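Restriction endonuclease S subunits (Thermoanaerobacter tengcongensis, PDB 3OKG) serves as the specificity subunit of a type I restriction-modification methyltransferase, where it probably recognises and binds the target DNA sequence. Local coordinates at residues A[83-88]-A[103-108]; A[127-132]-A[176-181]. One frame throughout, in Å; residues are numbered along the deposited sequence.

Contact 1 of 2, residues A[83-88]-A[103-108]; sequences KVIRSG and ALVPPD. With SO4 (sulfate ion), chain H.
The flat peptide group at the carbonyl of Val-105 receives the N-H of Gly-88 in a short, nearly straight bond, Gly-88 N to Val-105 O at 2.8 Å, whereas the flat guanidinium of Arg-86 belongs to a side chain that sets out away from the 103-108 segment. At the guanidinium edge, in its plane, lies O4 of a sulfate ion, probably from the crystallisation liquor; O2 of the same sulfate approaches obliquely, 3.0 Å from Arg-86 NE, and all the bonds between the two are weak. Ser-87 and Gly-88 carry the backbone angles of the central pair of a type II turn, and a side chain on Gly-88 would press against the carbonyl O of Ser-87. Next to the Gly-88 bond, Ser-87 OG lies against Pro-107, 3.2 Å from Pro-107 CA. Just before the turn in the chain, Ile-85 crosses Val-105 obliquely; its chi1 of 56° sets CG1 between the backbone N and the carbonyl carbon, and from CG1 the chain continues to CD1, 3.9 Å from Val-105 CG1. The same valine methyl, Val-105 CG1, also packs against Arg-86 O, at 3.5 Å. An alanine in place of Val-105 lacks both methyls and would probably leave a gap beside Ile-85 CD1 and Arg-86 O. Leu-104 CD1 meets Gly-88 O at 3.4 Å. The contact thus joins the turn between strands 81-84 and 90-93 to the end of strand 102-104, the antiparallel neighbour of 90-93, within a target recognition domain of the type I specificity-subunit family.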
ATOM      1  N   LYS A  83     -11.711 -27.944 -20.816  1.00 17.86           N
ATOM      2  CA  LYS A  83     -10.420 -28.604 -20.536  1.00 19.42           C
ATOM      3  C   LYS A  83     -10.491 -29.340 -19.223  1.00 23.43           C
ATOM      4  O   LYS A  83     -10.830 -28.745 -18.210  1.00 22.48           O
ATOM      5  CB  LYS A  83      -9.263 -27.586 -20.515  1.00 22.97           C
ATOM      6  CG  LYS A  83      -8.903 -27.062 -21.905  1.00 22.95           C
ATOM      7  CD  LYS A  83      -7.726 -26.081 -21.874  1.00 23.66           C
ATOM      8  CE  LYS A  83      -7.315 -25.715 -23.318  1.00 22.16           C
ATOM      9  NZ  LYS A  83      -6.150 -24.791 -23.346  1.00 22.47           N
ATOM     10  N   VAL A  84     -10.156 -30.634 -19.247  1.00 18.17           N
ATOM     11  CA  VAL A  84     -10.250 -31.467 -18.062  1.00 18.91           C
ATOM     12  C   VAL A  84      -9.009 -31.221 -17.222  1.00 22.41           C
ATOM     13  O   VAL A  84      -7.903 -31.264 -17.733  1.00 21.48           O
ATOM     14  CB  VAL A  84     -10.277 -32.952 -18.431  1.00 26.43           C
ATOM     15  CG1 VAL A  84     -10.127 -33.808 -17.195  1.00 26.72           C
ATOM     16  CG2 VAL A  84     -11.552 -33.299 -19.184  1.00 27.01           C
ATOM     17  N   ILE A  85      -9.189 -30.904 -15.948  1.00 21.50           N
ATOM     18  CA  ILE A  85      -8.019 -30.740 -15.094  1.00 19.59           C
ATOM     19  C   ILE A  85      -7.854 -31.918 -14.151  1.00 27.32           C
ATOM     20  O   ILE A  85      -8.826 -32.604 -13.790  1.00 22.70           O
ATOM     21  CB  ILE A  85      -8.052 -29.430 -14.298  1.00 16.74           C
ATOM     22  CG1 ILE A  85      -9.347 -29.325 -13.470  1.00 20.44           C
ATOM     23  CG2 ILE A  85      -7.950 -28.264 -15.266  1.00 18.41           C
ATOM     24  CD1 ILE A  85      -9.492 -28.010 -12.655  1.00 16.33           C
ATOM     25  N   ARG A  86      -6.617 -32.128 -13.734  1.00 16.78           N
ATOM     26  CA  ARG A  86      -6.282 -33.223 -12.819  1.00 16.86           C
ATOM     27  C   ARG A  86      -5.494 -32.686 -11.636  1.00 25.19           C
ATOM     28  O   ARG A  86      -4.821 -31.652 -11.733  1.00 18.53           O
ATOM     29  CB  ARG A  86      -5.461 -34.294 -13.546  1.00 23.01           C
ATOM     30  CG  ARG A  86      -6.197 -34.975 -14.715  1.00 26.75           C
ATOM     31  CD  ARG A  86      -7.271 -35.931 -14.195  1.00 24.90           C
ATOM     32  NE  ARG A  86      -8.049 -36.484 -15.299  1.00 44.41           N
ATOM     33  CZ  ARG A  86      -9.187 -37.159 -15.158  1.00 48.38           C
ATOM     34  NH1 ARG A  86      -9.698 -37.374 -13.948  1.00 38.20           N
ATOM     35  NH2 ARG A  86      -9.817 -37.618 -16.234  1.00 44.67           N
ATOM     36  N   SER A  87      -5.592 -33.378 -10.504  1.00 21.23           N
ATOM     37  CA  SER A  87      -4.841 -32.982  -9.332  1.00 23.78           C
ATOM     38  C   SER A  87      -3.381 -32.717  -9.699  1.00 14.24           C
ATOM     39  O   SER A  87      -2.733 -33.553 -10.328  1.00 19.47           O
ATOM     40  CB  SER A  87      -4.879 -34.124  -8.299  1.00 28.95           C
ATOM     41  OG  SER A  87      -4.275 -33.690  -7.100  1.00 28.52           O
ATOM     42  N   GLY A  88      -2.851 -31.579  -9.273  1.00 20.80           N
ATOM     43  CA  GLY A  88      -1.456 -31.288  -9.539  1.00 23.98           C
ATOM     44  C   GLY A  88      -1.200 -30.539 -10.833  1.00 21.97           C
ATOM     45  O   GLY A  88      -0.062 -30.123 -11.086  1.00 20.63           O
ATOM     46  N   ALA A 103      -2.366 -21.105 -11.207  1.00 14.49           N
ATOM     47  CA  ALA A 103      -2.709 -21.798  -9.954  1.00 15.82           C
ATOM     48  C   ALA A 103      -2.457 -23.259 -10.058  1.00 18.60           C
ATOM     49  O   ALA A 103      -2.407 -23.798 -11.157  1.00 16.94           O
ATOM     50  CB  ALA A 103      -4.168 -21.562  -9.626  1.00 16.99           C
ATOM     51  N   LEU A 104      -2.338 -23.903  -8.898  1.00 18.22           N
ATOM     52  CA  LEU A 104      -2.117 -25.344  -8.818  1.00 15.58           C
ATOM     53  C   LEU A 104      -3.428 -26.013  -8.477  1.00 21.76           C
ATOM     54  O   LEU A 104      -4.128 -25.583  -7.572  1.00 19.59           O
ATOM     55  CB  LEU A 104      -1.097 -25.651  -7.724  1.00 17.76           C
ATOM     56  CG  LEU A 104      -0.762 -27.124  -7.442  1.00 22.38           C
ATOM     57  CD1 LEU A 104      -0.015 -27.744  -8.640  1.00 17.96           C
ATOM     58  CD2 LEU A 104       0.061 -27.221  -6.156  1.00 25.60           C
ATOM     59  N   VAL A 105      -3.781 -27.041  -9.226  1.00 21.08           N
ATOM     60  CA  VAL A 105      -5.077 -27.671  -9.051  1.00 14.39           C
ATOM     61  C   VAL A 105      -5.002 -28.641  -7.863  1.00 15.97           C
ATOM     62  O   VAL A 105      -4.175 -29.553  -7.869  1.00 20.01           O
ATOM     63  CB  VAL A 105      -5.489 -28.435 -10.333  1.00 15.56           C
ATOM     64  CG1 VAL A 105      -6.810 -29.226 -10.099  1.00 19.39           C
ATOM     65  CG2 VAL A 105      -5.630 -27.456 -11.526  1.00 16.97           C
ATOM     66  N   PRO A 106      -5.832 -28.427  -6.845  1.00 20.56           N
ATOM     67  CA  PRO A 106      -5.830 -29.293  -5.657  1.00 17.65           C
ATOM     68  C   PRO A 106      -6.434 -30.654  -5.979  1.00 26.46           C
ATOM     69  O   PRO A 106      -6.985 -30.810  -7.069  1.00 22.97           O
ATOM     70  CB  PRO A 106      -6.727 -28.535  -4.677  1.00 18.26           C
ATOM     71  CG  PRO A 106      -7.647 -27.751  -5.544  1.00 20.42           C
ATOM     72  CD  PRO A 106      -6.840 -27.357  -6.748  1.00 18.52           C
ATOM     73  N   PRO A 107      -6.342 -31.624  -5.070  1.00 31.09           N
ATOM     74  CA  PRO A 107      -6.908 -32.939  -5.380  1.00 24.76           C
ATOM     75  C   PRO A 107      -8.438 -32.940  -5.431  1.00 19.62           C
ATOM     76  O   PRO A 107      -8.991 -33.717  -6.203  1.00 24.92           O
ATOM     77  CB  PRO A 107      -6.333 -33.841  -4.261  1.00 36.41           C
ATOM     78  CG  PRO A 107      -5.741 -32.896  -3.247  1.00 35.24           C
ATOM     79  CD  PRO A 107      -5.304 -31.703  -4.021  1.00 32.54           C
ATOM     80  N   ASP A 108      -9.099 -32.075  -4.662  1.00 19.56           N
ATOM     81  CA  ASP A 108     -10.557 -32.012  -4.651  1.00 32.48           C
ATOM     82  C   ASP A 108     -11.119 -31.670  -6.032  1.00 37.54           C
ATOM     83  O   ASP A 108     -12.260 -31.976  -6.336  1.00 28.71           O
ATOM     84  CB  ASP A 108     -11.058 -31.019  -3.579  1.00 32.83           C
ATOM     85  CG  ASP A 108      -9.965 -30.034  -3.115  1.00 71.75           C
ATOM     86  OD1 ASP A 108      -8.842 -30.478  -2.699  1.00 39.00           O
ATOM     87  OD2 ASP A 108     -10.246 -28.809  -3.146  1.00 63.50           O
TER
HETATM   88  S   SO4 H 404      -6.941 -37.276 -18.913  1.00 93.04           S
HETATM   89  O1  SO4 H 404      -7.517 -38.501 -19.466  1.00 83.24           O
HETATM   90  O2  SO4 H 404      -6.373 -37.574 -17.598  1.00 57.32           O
HETATM   91  O3  SO4 H 404      -5.887 -36.783 -19.809  1.00 61.09           O
HETATM   92  O4  SO4 H 404      -7.981 -36.255 -18.770  1.00 46.02           O

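Contact 2 of 2, residues A[127-132]-A[176-181]. With SO4 (sulfate ion), chain E.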
ATOM      1  N   PHE A 127      10.146 -36.179 -14.242  1.00 19.32           N
ATOM      2  CA  PHE A 127      11.097 -35.065 -14.477  1.00 18.79           C
ATOM      3  C   PHE A 127      10.802 -33.838 -13.645  1.00 22.24           C
ATOM      4  O   PHE A 127      11.704 -33.060 -13.367  1.00 19.07           O
ATOM      5  CB  PHE A 127      11.086 -34.592 -15.939  1.00 20.20           C
ATOM      6  CG  PHE A 127      11.439 -35.668 -16.939  1.00 28.34           C
ATOM      7  CD1 PHE A 127      12.649 -36.342 -16.859  1.00 32.45           C
ATOM      8  CD2 PHE A 127      10.553 -35.995 -17.963  1.00 25.09           C
ATOM      9  CE1 PHE A 127      12.970 -37.331 -17.782  1.00 33.55           C
ATOM     10  CE2 PHE A 127      10.866 -36.993 -18.915  1.00 29.01           C
ATOM     11  CZ  PHE A 127      12.073 -37.661 -18.812  1.00 34.59           C
ATOM     12  N   ALA A 128       9.534 -33.629 -13.292  1.00 17.13           N
ATOM     13  CA  ALA A 128       9.165 -32.373 -12.641  1.00 13.64           C
ATOM     14  C   ALA A 128       8.108 -32.585 -11.587  1.00 16.36           C
ATOM     15  O   ALA A 128       7.156 -33.364 -11.781  1.00 21.20           O
ATOM     16  CB  ALA A 128       8.662 -31.350 -13.701  1.00 17.82           C
ATOM     17  N   GLU A 129       8.246 -31.859 -10.493  1.00 18.29           N
ATOM     18  CA  GLU A 129       7.231 -31.817  -9.436  1.00 21.29           C
ATOM     19  C   GLU A 129       6.183 -30.747  -9.758  1.00 21.73           C
ATOM     20  O   GLU A 129       6.553 -29.625 -10.114  1.00 19.60           O
ATOM     21  CB  GLU A 129       7.897 -31.421  -8.126  1.00 21.85           C
ATOM     22  CG  GLU A 129       8.903 -32.443  -7.647  1.00 21.87           C
ATOM     23  CD  GLU A 129       8.234 -33.640  -7.002  1.00 36.50           C
ATOM     24  OE1 GLU A 129       7.098 -33.491  -6.522  1.00 42.06           O
ATOM     25  OE2 GLU A 129       8.849 -34.716  -6.980  1.00 36.71           O
ATOM     26  N   PRO A 130       4.887 -31.086  -9.636  1.00 18.83           N
ATOM     27  CA  PRO A 130       3.829 -30.091  -9.897  1.00 18.72           C
ATOM     28  C   PRO A 130       4.042 -28.776  -9.134  1.00 18.73           C
ATOM     29  O   PRO A 130       3.863 -27.713  -9.700  1.00 15.23           O
ATOM     30  CB  PRO A 130       2.541 -30.797  -9.411  1.00 21.13           C
ATOM     31  CG  PRO A 130       2.820 -32.290  -9.666  1.00 24.19           C
ATOM     32  CD  PRO A 130       4.348 -32.458  -9.479  1.00 20.59           C
ATOM     33  N   GLU A 131       4.412 -28.851  -7.862  1.00 15.51           N
ATOM     34  CA  GLU A 131       4.547 -27.633  -7.064  1.00 17.67           C
ATOM     35  C   GLU A 131       5.712 -26.786  -7.577  1.00 18.71           C
ATOM     36  O   GLU A 131       5.682 -25.546  -7.475  1.00 17.66           O
ATOM     37  CB  GLU A 131       4.780 -27.975  -5.581  1.00 19.26           C
ATOM     38  CG  GLU A 131       3.548 -28.537  -4.848  1.00 22.83           C
ATOM     39  CD  GLU A 131       3.184 -29.996  -5.215  1.00 39.59           C
ATOM     40  OE1 GLU A 131       2.075 -30.418  -4.805  1.00 31.27           O
ATOM     41  OE2 GLU A 131       3.974 -30.725  -5.891  1.00 23.93           O
ATOM     42  N   PHE A 132       6.734 -27.470  -8.092  1.00 16.01           N
ATOM     43  CA  PHE A 132       7.880 -26.762  -8.672  1.00 16.67           C
ATOM     44  C   PHE A 132       7.439 -26.052  -9.945  1.00 19.25           C
ATOM     45  O   PHE A 132       7.729 -24.868 -10.140  1.00 18.02           O
ATOM     46  CB  PHE A 132       9.064 -27.713  -8.923  1.00 17.70           C
ATOM     47  CG  PHE A 132      10.315 -26.998  -9.375  1.00 19.03           C
ATOM     48  CD1 PHE A 132      11.130 -26.362  -8.454  1.00 18.46           C
ATOM     49  CD2 PHE A 132      10.649 -26.942 -10.720  1.00 20.45           C
ATOM     50  CE1 PHE A 132      12.282 -25.692  -8.865  1.00 18.62           C
ATOM     51  CE2 PHE A 132      11.799 -26.275 -11.149  1.00 22.16           C
ATOM     52  CZ  PHE A 132      12.615 -25.652 -10.219  1.00 16.54           C
ATOM     53  N   GLU A 176      15.838 -31.725  -5.344  1.00 24.92           N
ATOM     54  CA  GLU A 176      16.110 -30.294  -5.155  1.00 22.86           C
ATOM     55  C   GLU A 176      14.864 -29.455  -5.480  1.00 18.63           C
ATOM     56  O   GLU A 176      14.626 -28.449  -4.839  1.00 20.01           O
ATOM     57  CB  GLU A 176      17.309 -29.855  -6.007  1.00 23.22           C
ATOM     58  CG  GLU A 176      17.718 -28.360  -5.843  1.00 27.20           C
ATOM     59  CD  GLU A 176      18.243 -28.025  -4.443  1.00 32.38           C
ATOM     60  OE1 GLU A 176      18.567 -28.953  -3.673  1.00 31.41           O
ATOM     61  OE2 GLU A 176      18.320 -26.834  -4.093  1.00 45.09           O
ATOM     62  N   GLN A 177      14.067 -29.868  -6.465  1.00 22.59           N
ATOM     63  CA  GLN A 177      12.804 -29.165  -6.719  1.00 16.48           C
ATOM     64  C   GLN A 177      11.948 -29.134  -5.471  1.00 18.58           C
ATOM     65  O   GLN A 177      11.353 -28.099  -5.140  1.00 18.08           O
ATOM     66  CB  GLN A 177      12.006 -29.786  -7.889  1.00 13.40           C
ATOM     67  CG  GLN A 177      12.722 -29.757  -9.264  1.00 17.52           C
ATOM     68  CD  GLN A 177      11.904 -30.448 -10.333  1.00 16.71           C
ATOM     69  OE1 GLN A 177      10.671 -30.432 -10.290  1.00 20.73           O
ATOM     70  NE2 GLN A 177      12.574 -31.097 -11.267  1.00 15.90           N
ATOM     71  N   ARG A 178      11.831 -30.272  -4.791  1.00 21.94           N
ATOM     72  CA  ARG A 178      10.991 -30.307  -3.589  1.00 19.66           C
ATOM     73  C   ARG A 178      11.573 -29.410  -2.494  1.00 16.82           C
ATOM     74  O   ARG A 178      10.842 -28.747  -1.742  1.00 19.90           O
ATOM     75  CB  ARG A 178      10.823 -31.752  -3.091  1.00 23.34           C
ATOM     76  CG  ARG A 178      10.064 -32.627  -4.111  1.00 22.16           C
ATOM     77  CD  ARG A 178       9.665 -33.966  -3.515  1.00 28.54           C
ATOM     78  NE  ARG A 178      10.837 -34.745  -3.166  1.00 27.40           N
ATOM     79  CZ  ARG A 178      11.488 -35.539  -3.999  1.00 31.52           C
ATOM     80  NH1 ARG A 178      11.087 -35.660  -5.262  1.00 30.94           N
ATOM     81  NH2 ARG A 178      12.544 -36.216  -3.560  1.00 34.09           N
ATOM     82  N   ARG A 179      12.890 -29.374  -2.405  1.00 22.31           N
ATOM     83  CA  ARG A 179      13.524 -28.532  -1.395  1.00 22.45           C
ATOM     84  C   ARG A 179      13.259 -27.053  -1.682  1.00 21.63           C
ATOM     85  O   ARG A 179      12.907 -26.273  -0.793  1.00 20.80           O
ATOM     86  CB  ARG A 179      15.030 -28.769  -1.407  1.00 21.56           C
ATOM     87  CG  ARG A 179      15.732 -28.005  -0.314  1.00 37.15           C
ATOM     88  CD  ARG A 179      17.243 -28.041  -0.485  1.00 49.33           C
ATOM     89  NE  ARG A 179      17.851 -26.970   0.291  1.00 55.36           N
ATOM     90  CZ  ARG A 179      18.269 -25.825  -0.228  1.00 47.71           C
ATOM     91  NH1 ARG A 179      18.176 -25.615  -1.536  1.00 41.19           N
ATOM     92  NH2 ARG A 179      18.796 -24.901   0.559  1.00 55.21           N
ATOM     93  N   ILE A 180      13.443 -26.670  -2.939  1.00 18.88           N
ATOM     94  CA  ILE A 180      13.150 -25.291  -3.338  1.00 18.36           C
ATOM     95  C   ILE A 180      11.693 -24.901  -3.089  1.00 19.59           C
ATOM     96  O   ILE A 180      11.419 -23.802  -2.654  1.00 21.10           O
ATOM     97  CB  ILE A 180      13.511 -25.069  -4.824  1.00 18.24           C
ATOM     98  CG1 ILE A 180      15.033 -25.158  -4.994  1.00 20.17           C
ATOM     99  CG2 ILE A 180      12.945 -23.683  -5.327  1.00 17.65           C
ATOM    100  CD1 ILE A 180      15.524 -25.225  -6.420  1.00 24.42           C
ATOM    101  N   VAL A 181      10.752 -25.787  -3.400  1.00 18.04           N
ATOM    102  CA  VAL A 181       9.340 -25.493  -3.128  1.00 17.52           C
ATOM    103  C   VAL A 181       9.104 -25.178  -1.650  1.00 23.03           C
ATOM    104  O   VAL A 181       8.368 -24.225  -1.280  1.00 20.59           O
ATOM    105  CB  VAL A 181       8.453 -26.708  -3.519  1.00 15.51           C
ATOM    106  CG1 VAL A 181       7.056 -26.556  -2.918  1.00 19.00           C
ATOM    107  CG2 VAL A 181       8.400 -26.872  -5.047  1.00 19.22           C
TER
HETATM  108  S   SO4 E 401      12.792 -36.604   0.004  1.00 93.01           S
HETATM  109  O1  SO4 E 401      12.333 -37.993  -0.088  1.00 59.71           O
HETATM  110  O2  SO4 E 401      13.662 -36.468   1.168  1.00 94.97           O
HETATM  111  O3  SO4 E 401      13.552 -36.279  -1.204  1.00 60.30           O
HETATM  112  O4  SO4 E 401      11.666 -35.676   0.162  1.00 65.69           O
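A single glutamine, Gln-177, uses its terminal amide to grip two backbone groups on either side of Ala-128 while its aliphatic part lies on the ring of Phe-132. The setting is a junction between the start of helix 130-137 and the early turns of the long helix 174-216, whose first part is a predicted coiled coil of the kind that links the recognition domains of HsdS proteins. Gln-177 OE1 accepts the N-H of Glu-129 at 2.8 Å and an almost straight 174°. Its NE2 donates to Phe-127 O at 3.0 Å, with that oxygen close to the amide plane, and makes a further bond to Pro-172 O. These three bonds would fix which end of the amide is which. The glutamine chain is extended beyond Gln-177 CG (chi2 177°), carrying CD on toward the 127-129 backbone. Gln-177 CG itself sits over the centre of the Phe-132 ring in a CH-pi contact, 3.7 Å from the centroid, and the two side chains cross at about a right angle. Phe-132 CE1 also lies 4.1 Å from Ile-180 CD1, and the Phe-132 ring meets that of Phe-408 with planes nearly perpendicular. Val-181 adds a second patch: Val-181 CG2 is 3.5 Å from Phe-132 N, and both its methyls touch CB of Glu-131. Glu-129, at the N-cap position, turns its carboxylate toward Arg-178, whose CG packs against Glu-129 CD. The salt bridge closes at Arg-178 NH1, 3.0 Å from Glu-129 OE2, which is met from above the carboxylate plane although it lies in the guanidinium plane. At the other terminal nitrogen, Arg-178 NH2 donates to O3 of a sulfate ion, probably from the crystallisation liquor, at 2.6 Å.

Contacts 1 and 2 follow in series along the chain, the first closing before the second opens, and their centres lie about 17 Å apart within one recognition domain. They nevertheless touch, through the start of helix 130-137: Gly-88 O lies 3.2 Å from Pro-130 CB, and Leu-104 CD2 approaches Glu-131 CG at 4.0 Å. The turn and strand end joined in contact 1 therefore back onto the helix that contact 2 fastens to helix 174-216, so the strand end, the short helix and the long helix pack in succession. A sulfate, probably from the crystallisation liquor, lies by Arg-86 and another by Arg-178, weakly bonded at the former.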